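Local coordinates for probable 2-phosphosulfolactate phosphatase (Clostridium acetobutylicum, PDB 1VR0), which probably catalyses the magnesium-dependent hydrolysis of (2R)-O-phospho-3-sulfolactate to (2R)-3-sulfolactate and phosphate, at residues 50-59 and 237-247. Numbering follows the deposited sequence.
Sequences LNNGCKRVVP and LVPQYTNGEIL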
loop_
_atom_site.group_PDB
_atom_site.type_symbol
_atom_site.label_atom_id
_atom_site.label_comp_id
_atom_site.label_asym_id
_atom_site.label_seq_id
_atom_site.Cartn_x
_atom_site.Cartn_y
_atom_site.Cartn_z
ATOM N N LEU A 50 -19.777 18.176 12.313
ATOM C CA LEU A 50 -20.298 19.092 11.311
ATOM C C LEU A 50 -21.761 18.837 10.960
ATOM O O LEU A 50 -22.533 19.779 10.827
ATOM C CB LEU A 50 -19.409 19.067 10.065
ATOM C CG LEU A 50 -18.187 19.941 10.329
ATOM C CD1 LEU A 50 -17.022 19.515 9.567
ATOM C CD2 LEU A 50 -18.518 21.399 10.029
ATOM N N ASN A 51 -22.122 17.569 10.885
ATOM C CA ASN A 51 -23.499 17.154 10.742
ATOM C C ASN A 51 -24.385 17.602 11.904
ATOM O O ASN A 51 -25.565 17.795 11.717
ATOM C CB ASN A 51 -23.567 15.628 10.641
ATOM C CG ASN A 51 -24.933 15.138 10.237
ATOM O OD1 ASN A 51 -25.446 15.501 9.186
ATOM N ND2 ASN A 51 -25.536 14.320 11.081
ATOM N N ASN A 52 -23.820 17.725 13.101
ATOM C CA ASN A 52 -24.570 18.199 14.267
ATOM C C ASN A 52 -24.509 19.716 14.483
ATOM O O ASN A 52 -24.799 20.189 15.574
ATOM C CB ASN A 52 -24.065 17.503 15.527
ATOM C CG ASN A 52 -24.384 16.033 15.553
ATOM O OD1 ASN A 52 -25.227 15.557 14.797
ATOM N ND2 ASN A 52 -23.720 15.301 16.444
ATOM N N GLY A 53 -24.110 20.471 13.461
ATOM C CA GLY A 53 -24.276 21.911 13.458
ATOM C C GLY A 53 -23.050 22.669 13.894
ATOM O O GLY A 53 -23.088 23.883 14.120
ATOM N N CYS A 54 -21.947 21.972 14.043
ATOM C CA CYS A 54 -20.668 22.613 14.301
ATOM C C CYS A 54 -20.351 23.601 13.195
ATOM O O CYS A 54 -20.605 23.319 12.026
ATOM C CB CYS A 54 -19.616 21.533 14.335
ATOM S SG CYS A 54 -17.957 22.073 14.563
ATOM N N LYS A 55 -19.815 24.762 13.544
ATOM C CA LYS A 55 -19.567 25.796 12.541
ATOM C C LYS A 55 -18.384 25.477 11.664
ATOM O O LYS A 55 -18.438 25.639 10.446
ATOM C CB LYS A 55 -19.287 27.135 13.176
ATOM C CG LYS A 55 -18.892 28.187 12.142
ATOM C CD LYS A 55 -19.220 29.600 12.631
ATOM C CE LYS A 55 -18.922 30.618 11.553
ATOM N NZ LYS A 55 -19.724 31.814 11.798
ATOM N N ARG A 56 -17.286 25.090 12.295
ATOM C CA ARG A 56 -16.104 24.700 11.556
ATOM C C ARG A 56 -15.218 23.815 12.393
ATOM O O ARG A 56 -15.273 23.862 13.611
ATOM C CB ARG A 56 -15.320 25.942 11.122
ATOM C CG ARG A 56 -14.659 26.709 12.276
ATOM C CD ARG A 56 -13.680 27.752 11.752
ATOM N NE ARG A 56 -14.324 28.898 11.130
ATOM C CZ ARG A 56 -14.807 29.934 11.810
ATOM N NH1 ARG A 56 -14.738 29.979 13.133
ATOM N NH2 ARG A 56 -15.377 30.933 11.162
ATOM N N VAL A 57 -14.394 23.019 11.722
ATOM C CA VAL A 57 -13.329 22.281 12.374
ATOM C C VAL A 57 -12.004 22.820 11.861
ATOM O O VAL A 57 -11.822 22.932 10.666
ATOM C CB VAL A 57 -13.376 20.771 12.068
ATOM C CG1 VAL A 57 -12.240 20.084 12.780
ATOM C CG2 VAL A 57 -14.721 20.148 12.480
ATOM N N VAL A 58 -11.080 23.132 12.774
ATOM C CA VAL A 58 -9.734 23.566 12.424
ATOM C C VAL A 58 -8.735 22.486 12.884
ATOM O O VAL A 58 -8.432 22.397 14.070
ATOM C CB VAL A 58 -9.376 24.867 13.131
ATOM C CG1 VAL A 58 -7.955 25.307 12.740
ATOM C CG2 VAL A 58 -10.397 25.940 12.859
ATOM N N PRO A 59 -8.231 21.652 11.945
ATOM C CA PRO A 59 -7.234 20.651 12.247
ATOM C C PRO A 59 -5.821 21.229 12.362
ATOM O O PRO A 59 -5.399 22.020 11.542
ATOM C CB PRO A 59 -7.327 19.715 11.042
ATOM C CG PRO A 59 -7.737 20.539 9.959
ATOM C CD PRO A 59 -8.603 21.613 10.524
ATOM N N LEU A 237 -23.709 14.743 4.634
ATOM C CA LEU A 237 -22.842 15.897 4.519
ATOM C C LEU A 237 -21.434 15.463 4.103
ATOM O O LEU A 237 -20.932 14.416 4.568
ATOM C CB LEU A 237 -22.730 16.500 5.903
ATOM C CG LEU A 237 -22.680 17.985 5.995
ATOM C CD1 LEU A 237 -24.063 18.534 5.736
ATOM C CD2 LEU A 237 -22.178 18.293 7.397
ATOM N N VAL A 238 -20.793 16.274 3.259
ATOM C CA VAL A 238 -19.414 16.035 2.890
ATOM C C VAL A 238 -18.532 17.190 3.288
ATOM O O VAL A 238 -18.352 18.121 2.534
ATOM C CB VAL A 238 -19.273 15.824 1.402
ATOM C CG1 VAL A 238 -17.818 15.515 1.062
ATOM C CG2 VAL A 238 -20.184 14.686 0.944
ATOM N N PRO A 239 -17.925 17.117 4.466
ATOM C CA PRO A 239 -17.065 18.222 4.858
ATOM C C PRO A 239 -15.895 18.415 3.913
ATOM O O PRO A 239 -15.429 17.477 3.267
ATOM C CB PRO A 239 -16.549 17.817 6.238
ATOM C CG PRO A 239 -17.443 16.732 6.702
ATOM C CD PRO A 239 -17.945 16.047 5.472
ATOM N N GLN A 240 -15.424 19.646 3.852
ATOM C CA GLN A 240 -14.412 19.989 2.903
ATOM C C GLN A 240 -13.387 20.892 3.569
ATOM O O GLN A 240 -13.750 21.860 4.225
ATOM C CB GLN A 240 -15.099 20.658 1.744
ATOM C CG GLN A 240 -14.277 20.679 0.528
ATOM C CD GLN A 240 -15.076 20.762 -0.760
ATOM O OE1 GLN A 240 -16.323 20.647 -0.784
ATOM N NE2 GLN A 240 -14.344 20.950 -1.854
ATOM N N TYR A 241 -12.111 20.544 3.424
ATOM C CA TYR A 241 -10.999 21.325 3.976
ATOM C C TYR A 241 -10.573 22.374 2.949
ATOM O O TYR A 241 -10.308 22.057 1.808
ATOM C CB TYR A 241 -9.829 20.387 4.345
ATOM C CG TYR A 241 -8.558 21.062 4.832
ATOM C CD1 TYR A 241 -8.505 21.670 6.066
ATOM C CD2 TYR A 241 -7.399 21.056 4.067
ATOM C CE1 TYR A 241 -7.367 22.282 6.504
ATOM C CE2 TYR A 241 -6.240 21.666 4.514
ATOM C CZ TYR A 241 -6.239 22.284 5.732
ATOM O OH TYR A 241 -5.105 22.911 6.203
ATOM N N THR A 242 -10.528 23.624 3.372
ATOM C CA THR A 242 -10.267 24.750 2.501
ATOM C C THR A 242 -9.612 25.829 3.322
ATOM O O THR A 242 -10.215 26.262 4.280
ATOM C CB THR A 242 -11.610 25.329 1.943
ATOM O OG1 THR A 242 -12.344 24.303 1.251
ATOM C CG2 THR A 242 -11.344 26.494 0.994
ATOM N N ASN A 243 -8.408 26.261 2.948
ATOM C CA ASN A 243 -7.719 27.339 3.634
ATOM C C ASN A 243 -7.648 27.111 5.136
ATOM O O ASN A 243 -8.014 27.978 5.912
ATOM C CB ASN A 243 -8.399 28.684 3.347
ATOM C CG ASN A 243 -8.427 29.031 1.874
ATOM O OD1 ASN A 243 -7.472 28.799 1.148
ATOM N ND2 ASN A 243 -9.525 29.625 1.434
ATOM N N GLY A 244 -7.234 25.920 5.548
ATOM C CA GLY A 244 -7.036 25.613 6.975
ATOM C C GLY A 244 -8.265 25.319 7.824
ATOM O O GLY A 244 -8.157 25.152 9.030
ATOM N N GLU A 245 -9.428 25.230 7.193
ATOM C CA GLU A 245 -10.687 25.084 7.893
ATOM C C GLU A 245 -11.490 24.018 7.237
ATOM O O GLU A 245 -11.443 23.899 6.031
ATOM C CB GLU A 245 -11.500 26.356 7.719
ATOM C CG GLU A 245 -11.467 27.293 8.881
ATOM C CD GLU A 245 -12.252 28.585 8.630
ATOM O OE1 GLU A 245 -12.962 28.664 7.592
ATOM O OE2 GLU A 245 -12.137 29.510 9.486
ATOM N N ILE A 246 -12.292 23.304 8.019
ATOM C CA ILE A 246 -13.273 22.378 7.471
ATOM C C ILE A 246 -14.694 22.850 7.778
ATOM O O ILE A 246 -15.059 23.038 8.939
ATOM C CB ILE A 246 -13.119 20.989 8.034
ATOM C CG1 ILE A 246 -11.685 20.531 7.880
ATOM C CG2 ILE A 246 -14.104 20.012 7.344
ATOM C CD1 ILE A 246 -11.392 19.150 8.536
ATOM N N LEU A 247 -15.481 23.025 6.717
ATOM C CA LEU A 247 -16.909 23.344 6.806
ATOM C C LEU A 247 -17.764 22.311 6.010
ATOM O O LEU A 247 -17.305 21.607 5.053
ATOM C CB LEU A 247 -17.180 24.729 6.244
ATOM C CG LEU A 247 -16.123 25.801 6.455
ATOM C CD1 LEU A 247 -16.314 26.942 5.454
ATOM C CD2 LEU A 247 -16.235 26.323 7.850
ATOM O OXT LEU A 247 -18.972 22.207 6.295
#
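L50, in the last turn of helix 42-51, and I246, in the last strand of the chain, meet at about a right angle, with L50 CD1 3.7 Å from I246 CG2. The same methyl of L50 also lies 3.8 Å from CB of P239, so this one branch touches both P239, just ahead of strand 240-242, and I246 in strand 245-246. The other branch, CD2, turns to the terminal carboxylate of L247, while L237 CD2 packs against the helix backbone, 3.6 Å from L50 C. With CG1 of I246 anti to its own carbonyl carbon (chi1 -52°), the chain reaches CD1 out to P59 CG, which also approaches the Y241 ring obliquely, 3.9 Å from CE1 of Y241; the hydroxyl of that ring is bound by E125 and K122.

The backbones of V57 and I246 form a single antiparallel hydrogen-bonded pair. V57 N donates a hydrogen bond to I246 O at 2.9 Å, and I246 N donates one to V57 O at 2.7 Å. Beside this pair, R56 NE makes a salt bridge to E245 OE2 at 2.8 Å. The R56 chain bends at chi3 (72°), whereas that of E245 is extended beyond CG; guanidinium and carboxylate planes lie 27° apart. Weak hydrogen bonds tie R56 NH1 to T109 and E245 OE2 to Y73.

Strand 56-59 borders the three-stranded parallel sheet beside strand 109-113, and strand 245-246 is an outermost strand of the seven-stranded mixed sheet, the second arm of a hairpin turned at 242-245 (type I'). The contact therefore bridges two sheets edge to edge: paired backbone groups satisfy each other at the seam, a hydrophobic cluster lies to one side, and the R56–E245 salt bridge joins the same two strands through partly exposed side chains, in contrast to the buried L50 and I246.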